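Local structure of hydroxylase (Rhodococcus sp., 2OR0) at residues Y146-R151 with A164-M169; R347-A352 with R375-G380. The protein is a putative flavin-dependent hydroxylase of the acyl-CoA dehydrogenase type, which probably uses reduced flavin and molecular oxygen to oxidise an as yet undefined substrate. All coordinates share one frame; numbering follows the deposited sequence.

Interaction 1 of 2, residues Y146-R151 with A164-M169; sequences YVLKGR and AFLGAM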
loop_
_atom_site.group_PDB
_atom_site.type_symbol
_atom_site.label_atom_id
_atom_site.label_comp_id
_atom_site.label_asym_id
_atom_site.label_seq_id
_atom_site.Cartn_x
_atom_site.Cartn_y
_atom_site.Cartn_z
ATOM N N TYR A 146 10.264 -25.871 -1.382
ATOM C CA TYR A 146 9.397 -26.027 -0.205
ATOM C C TYR A 146 8.022 -26.468 -0.612
ATOM O O TYR A 146 7.613 -26.245 -1.763
ATOM C CB TYR A 146 9.271 -24.702 0.552
ATOM C CG TYR A 146 10.592 -24.094 0.957
ATOM C CD1 TYR A 146 11.085 -24.268 2.243
ATOM C CD2 TYR A 146 11.339 -23.332 0.049
ATOM C CE1 TYR A 146 12.295 -23.716 2.626
ATOM C CE2 TYR A 146 12.567 -22.749 0.425
ATOM C CZ TYR A 146 13.027 -22.952 1.710
ATOM O OH TYR A 146 14.223 -22.412 2.094
ATOM N N VAL A 147 7.283 -27.057 0.338
ATOM C CA VAL A 147 5.851 -27.271 0.107
ATOM C C VAL A 147 5.067 -26.388 1.086
ATOM O O VAL A 147 5.355 -26.364 2.294
ATOM C CB VAL A 147 5.409 -28.755 0.167
ATOM C CG1 VAL A 147 3.997 -28.881 -0.323
ATOM C CG2 VAL A 147 6.315 -29.630 -0.749
ATOM N N LEU A 148 4.092 -25.678 0.531
ATOM C CA LEU A 148 3.404 -24.597 1.224
ATOM C C LEU A 148 1.960 -24.944 1.590
ATOM O O LEU A 148 1.206 -25.418 0.767
ATOM C CB LEU A 148 3.402 -23.332 0.350
ATOM C CG LEU A 148 3.007 -22.047 1.098
ATOM C CD1 LEU A 148 4.170 -21.510 1.905
ATOM C CD2 LEU A 148 2.539 -21.027 0.090
ATOM N N LYS A 149 1.598 -24.657 2.825
ATOM C CA LYS A 149 0.216 -24.760 3.264
ATOM C C LYS A 149 -0.144 -23.561 4.154
ATOM O O LYS A 149 0.617 -23.190 5.036
ATOM C CB LYS A 149 0.007 -26.053 4.054
ATOM C CG LYS A 149 -1.440 -26.283 4.402
ATOM C CD LYS A 149 -1.644 -27.307 5.500
ATOM C CE LYS A 149 -3.160 -27.592 5.612
ATOM N NZ LYS A 149 -3.452 -27.746 7.017
ATOM N N GLY A 150 -1.319 -22.992 3.950
ATOM C CA GLY A 150 -1.821 -21.975 4.880
ATOM C C GLY A 150 -3.070 -21.248 4.399
ATOM O O GLY A 150 -3.620 -21.543 3.326
ATOM N N ARG A 151 -3.524 -20.303 5.224
ATOM C CA ARG A 151 -4.650 -19.434 4.899
ATOM C C ARG A 151 -4.216 -17.994 5.229
ATOM O O ARG A 151 -3.799 -17.706 6.351
ATOM C CB ARG A 151 -5.904 -19.839 5.698
ATOM C CG ARG A 151 -7.130 -18.948 5.396
ATOM C CD ARG A 151 -8.485 -19.583 5.707
ATOM N NE ARG A 151 -9.563 -18.637 5.356
ATOM C CZ ARG A 151 -10.848 -18.954 5.163
ATOM N NH1 ARG A 151 -11.271 -20.212 5.276
ATOM N NH2 ARG A 151 -11.736 -18.003 4.870
ATOM N N ALA A 164 0.838 -14.717 -6.613
ATOM C CA ALA A 164 0.783 -14.159 -5.265
ATOM C C ALA A 164 2.152 -14.185 -4.664
ATOM O O ALA A 164 2.905 -15.124 -4.898
ATOM C CB ALA A 164 -0.166 -14.948 -4.389
ATOM N N PHE A 165 2.444 -13.146 -3.889
ATOM C CA PHE A 165 3.656 -13.003 -3.118
ATOM C C PHE A 165 3.253 -13.178 -1.654
ATOM O O PHE A 165 2.582 -12.310 -1.109
ATOM C CB PHE A 165 4.152 -11.572 -3.312
ATOM C CG PHE A 165 5.637 -11.440 -3.481
ATOM C CD1 PHE A 165 6.167 -10.413 -4.291
ATOM C CD2 PHE A 165 6.520 -12.311 -2.852
ATOM C CE1 PHE A 165 7.548 -10.277 -4.470
ATOM C CE2 PHE A 165 7.917 -12.166 -3.040
ATOM C CZ PHE A 165 8.410 -11.155 -3.849
ATOM N N LEU A 166 3.634 -14.267 -0.996
ATOM C CA LEU A 166 3.090 -14.540 0.342
ATOM C C LEU A 166 4.173 -14.749 1.363
ATOM O O LEU A 166 5.254 -15.218 1.014
ATOM C CB LEU A 166 2.200 -15.791 0.312
ATOM C CG LEU A 166 1.082 -15.821 -0.725
ATOM C CD1 LEU A 166 0.548 -17.273 -0.923
ATOM C CD2 LEU A 166 -0.043 -14.812 -0.331
ATOM N N GLY A 167 3.885 -14.437 2.625
ATOM C CA GLY A 167 4.825 -14.748 3.705
ATOM C C GLY A 167 4.591 -16.151 4.247
ATOM O O GLY A 167 3.465 -16.651 4.245
ATOM N N ALA A 168 5.650 -16.794 4.714
ATOM C CA ALA A 168 5.522 -18.099 5.332
ATOM C C ALA A 168 6.630 -18.310 6.336
ATOM O O ALA A 168 7.745 -17.801 6.164
ATOM C CB ALA A 168 5.548 -19.187 4.276
HETATM N N MSE A 169 6.325 -19.045 7.392
HETATM C CA MSE A 169 7.354 -19.539 8.303
HETATM C C MSE A 169 7.875 -20.877 7.778
HETATM O O MSE A 169 7.147 -21.612 7.128
HETATM C CB MSE A 169 6.814 -19.719 9.717
HETATM C CG MSE A 169 6.113 -18.498 10.302
HETATM SE SE MSE A 169 7.266 -16.904 10.400
HETATM C CE MSE A 169 8.574 -17.485 11.731
#
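Leu148 reaches across the interior of the beta domain to Ala168 and Leu166, joining two strands of one mixed sheet that do not pair with each other. Such a middle beta domain, set against helical bundles, is the hallmark of the acyl-CoA dehydrogenase fold. Strand 137-142 pairs with both, antiparallel to strand 145-155 and parallel to strand 163-170, so Leu148 meets Leu166 and Ala168 over one face of the sheet, past the strand between them. The backbones stay apart, the CA atoms of Leu148 and Ala168 being 8.0 Å from each other, and no hydrogen bond crosses; methyl groups do all the touching. With CG anti to the backbone N (chi1 -166°), Leu148 sends its two methyls to different partners. Ala139 and Leu187 also pack on this side chain, within a buried apolar cluster. Leu166 leans on Leu212 and Pro132 as well. The other side of strand 145-155 is looser: Lys149 carries its extended chain away from the cluster, and exposed Arg151 makes its salt bridge with Asp211 instead. Met169, a selenomethionine, likewise turns away from the contact to an exposed position. Within the cluster the fit is uneven, for Leu148 CD2 stands 4.4 Å from Leu166 CD1, whereas Leu148 CD1 closes to 3.6 Å on Ala168 CB.

Interaction 2 of 2, residues R347-A352 with R375-G380; sequences RAVRAA and RDAHAG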
loop_
_atom_site.group_PDB
_atom_site.type_symbol
_atom_site.label_atom_id
_atom_site.label_comp_id
_atom_site.label_asym_id
_atom_site.label_seq_id
_atom_site.Cartn_x
_atom_site.Cartn_y
_atom_site.Cartn_z
ATOM N N ARG A 347 -2.440 10.824 11.606
ATOM C CA ARG A 347 -2.711 12.258 11.519
ATOM C C ARG A 347 -3.803 12.539 10.483
ATOM O O ARG A 347 -4.728 13.291 10.743
ATOM C CB ARG A 347 -1.406 13.036 11.183
ATOM C CG ARG A 347 -1.514 14.580 11.341
ATOM C CD ARG A 347 -0.173 15.276 10.995
ATOM N NE ARG A 347 0.948 14.704 11.758
ATOM C CZ ARG A 347 1.909 13.926 11.252
ATOM N NH1 ARG A 347 1.941 13.623 9.958
ATOM N NH2 ARG A 347 2.845 13.459 12.042
ATOM N N ALA A 348 -3.677 11.912 9.327
ATOM C CA ALA A 348 -4.562 12.131 8.193
ATOM C C ALA A 348 -5.940 11.561 8.494
ATOM O O ALA A 348 -6.959 12.218 8.264
ATOM C CB ALA A 348 -3.970 11.485 6.967
ATOM N N VAL A 349 -5.984 10.361 9.066
ATOM C CA VAL A 349 -7.286 9.788 9.436
ATOM C C VAL A 349 -8.018 10.603 10.508
ATOM O O VAL A 349 -9.221 10.864 10.363
ATOM C CB VAL A 349 -7.213 8.291 9.799
ATOM C CG1 VAL A 349 -8.606 7.788 10.196
ATOM C CG2 VAL A 349 -6.674 7.492 8.597
ATOM N N ARG A 350 -7.309 11.007 11.562
ATOM C CA ARG A 350 -7.929 11.842 12.576
ATOM C C ARG A 350 -8.499 13.153 11.994
ATOM O O ARG A 350 -9.556 13.623 12.437
ATOM C CB ARG A 350 -6.965 12.190 13.707
ATOM C CG ARG A 350 -6.726 11.035 14.715
ATOM C CD ARG A 350 -6.034 11.554 15.992
ATOM N NE ARG A 350 -5.674 10.449 16.887
ATOM C CZ ARG A 350 -4.447 9.944 16.999
ATOM N NH1 ARG A 350 -3.449 10.460 16.271
ATOM N NH2 ARG A 350 -4.212 8.924 17.841
ATOM N N ALA A 351 -7.790 13.740 11.036
ATOM C CA ALA A 351 -8.216 14.980 10.365
ATOM C C ALA A 351 -9.477 14.761 9.524
ATOM O O ALA A 351 -10.397 15.619 9.488
ATOM C CB ALA A 351 -7.078 15.497 9.484
ATOM N N ALA A 352 -9.529 13.619 8.843
ATOM C CA ALA A 352 -10.724 13.255 8.122
ATOM C C ALA A 352 -11.904 13.051 9.082
ATOM O O ALA A 352 -13.037 13.410 8.729
ATOM C CB ALA A 352 -10.491 11.994 7.289
ATOM N N ARG A 375 -14.837 5.871 5.334
ATOM C CA ARG A 375 -14.758 4.451 5.751
ATOM C C ARG A 375 -13.486 3.800 5.185
ATOM O O ARG A 375 -12.827 3.031 5.878
ATOM C CB ARG A 375 -15.996 3.663 5.285
ATOM C CG ARG A 375 -17.332 4.078 5.985
ATOM C CD ARG A 375 -18.529 3.226 5.478
ATOM N NE ARG A 375 -18.939 3.585 4.116
ATOM C CZ ARG A 375 -18.677 2.860 3.031
ATOM N NH1 ARG A 375 -17.967 1.743 3.128
ATOM N NH2 ARG A 375 -19.113 3.261 1.837
ATOM N N ASP A 376 -13.155 4.100 3.925
ATOM C CA ASP A 376 -11.908 3.573 3.324
ATOM C C ASP A 376 -10.668 3.940 4.163
ATOM O O ASP A 376 -9.746 3.128 4.354
ATOM C CB ASP A 376 -11.717 4.102 1.897
ATOM C CG ASP A 376 -12.750 3.570 0.901
ATOM O OD1 ASP A 376 -13.479 2.573 1.179
ATOM O OD2 ASP A 376 -12.840 4.167 -0.208
ATOM N N ALA A 377 -10.623 5.170 4.659
ATOM C CA ALA A 377 -9.454 5.617 5.416
ATOM C C ALA A 377 -9.318 4.793 6.681
ATOM O O ALA A 377 -8.235 4.393 7.039
ATOM C CB ALA A 377 -9.544 7.128 5.771
ATOM N N HIS A 378 -10.427 4.591 7.380
ATOM C CA HIS A 378 -10.463 3.709 8.571
ATOM C C HIS A 378 -10.124 2.248 8.289
ATOM O O HIS A 378 -9.396 1.626 9.058
ATOM C CB HIS A 378 -11.812 3.831 9.276
ATOM C CG HIS A 378 -11.923 5.101 10.034
ATOM N ND1 HIS A 378 -11.312 5.287 11.253
ATOM C CD2 HIS A 378 -12.472 6.288 9.701
ATOM C CE1 HIS A 378 -11.526 6.526 11.663
ATOM N NE2 HIS A 378 -12.212 7.157 10.729
ATOM N N ALA A 379 -10.653 1.694 7.214
ATOM C CA ALA A 379 -10.191 0.352 6.796
ATOM C C ALA A 379 -8.682 0.326 6.580
ATOM O O ALA A 379 -8.006 -0.571 7.087
ATOM C CB ALA A 379 -10.870 -0.076 5.553
ATOM N N GLY A 380 -8.154 1.291 5.812
ATOM C CA GLY A 380 -6.692 1.378 5.604
ATOM C C GLY A 380 -5.861 1.499 6.882
ATOM O O GLY A 380 -4.772 0.923 6.995
#
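Val349 lays one methyl over a face of the His378 imidazole and turns the other toward Ala377, so a single side chain meets two consecutive residues of the facing helix. CG1 sits 3.7 Å from the centroid of the His378 ring and 21° off the ring normal, a CH-pi contact displaced toward the rim. Its closest ring atom is CE1, with Val349 CG1 to His378 CE1 at 3.5 Å. The valine torsion divides the work: CG1 lies anti to the backbone N (chi1 179°) and goes to the ring, while CG2, beside that N, packs 4.0 Å from Ala377 CB and 3.8 Å from Ala377 O. The small alanine lets the backbones draw near, the CA atoms of Val349 and Ala377 being 6.2 Å apart. This is helix-helix packing in the C-terminal helical domain of the acyl-CoA dehydrogenase family, where helix 331-356 meets the shorter helix 370-381. Helix 250-277 covers the junction, with Val262 against Val349 and Thr266 against Ala377. Cut back to an alanine here, Val349 would lose both methyls, which would probably uncover that His378 face and open a gap beside Ala377. The imidazole has other restraints: NE2 is hydrogen-bonded to Asp353, one residue beyond 347-352 on the same helix, and Trp374 meets the ring edge-to-face. These two partners and the methyl together probably limit its rotation. His378 lies at the partly exposed border of the contact, and a bound acetate, probably from the crystallisation liquor, is about 4 Å from its side chain.

Interactions 1 and 2 lie on opposite sides of the chain's centre, with centres 31 Å apart and nearest atoms about 17 Å apart. They share no helix or strand: interaction 1 belongs to the beta domain, interaction 2 to the C-terminal helical part. Both are small, buried contacts without a cross-segment hydrogen bond, yet their chemistry differs. Between the strands only aliphatic groups meet, over one face of the sheet, and charged residues stay on the outer side. Between the helices, closer backbones bring a methyl onto an aromatic ring, and the core grades into a partly exposed polar border at His378.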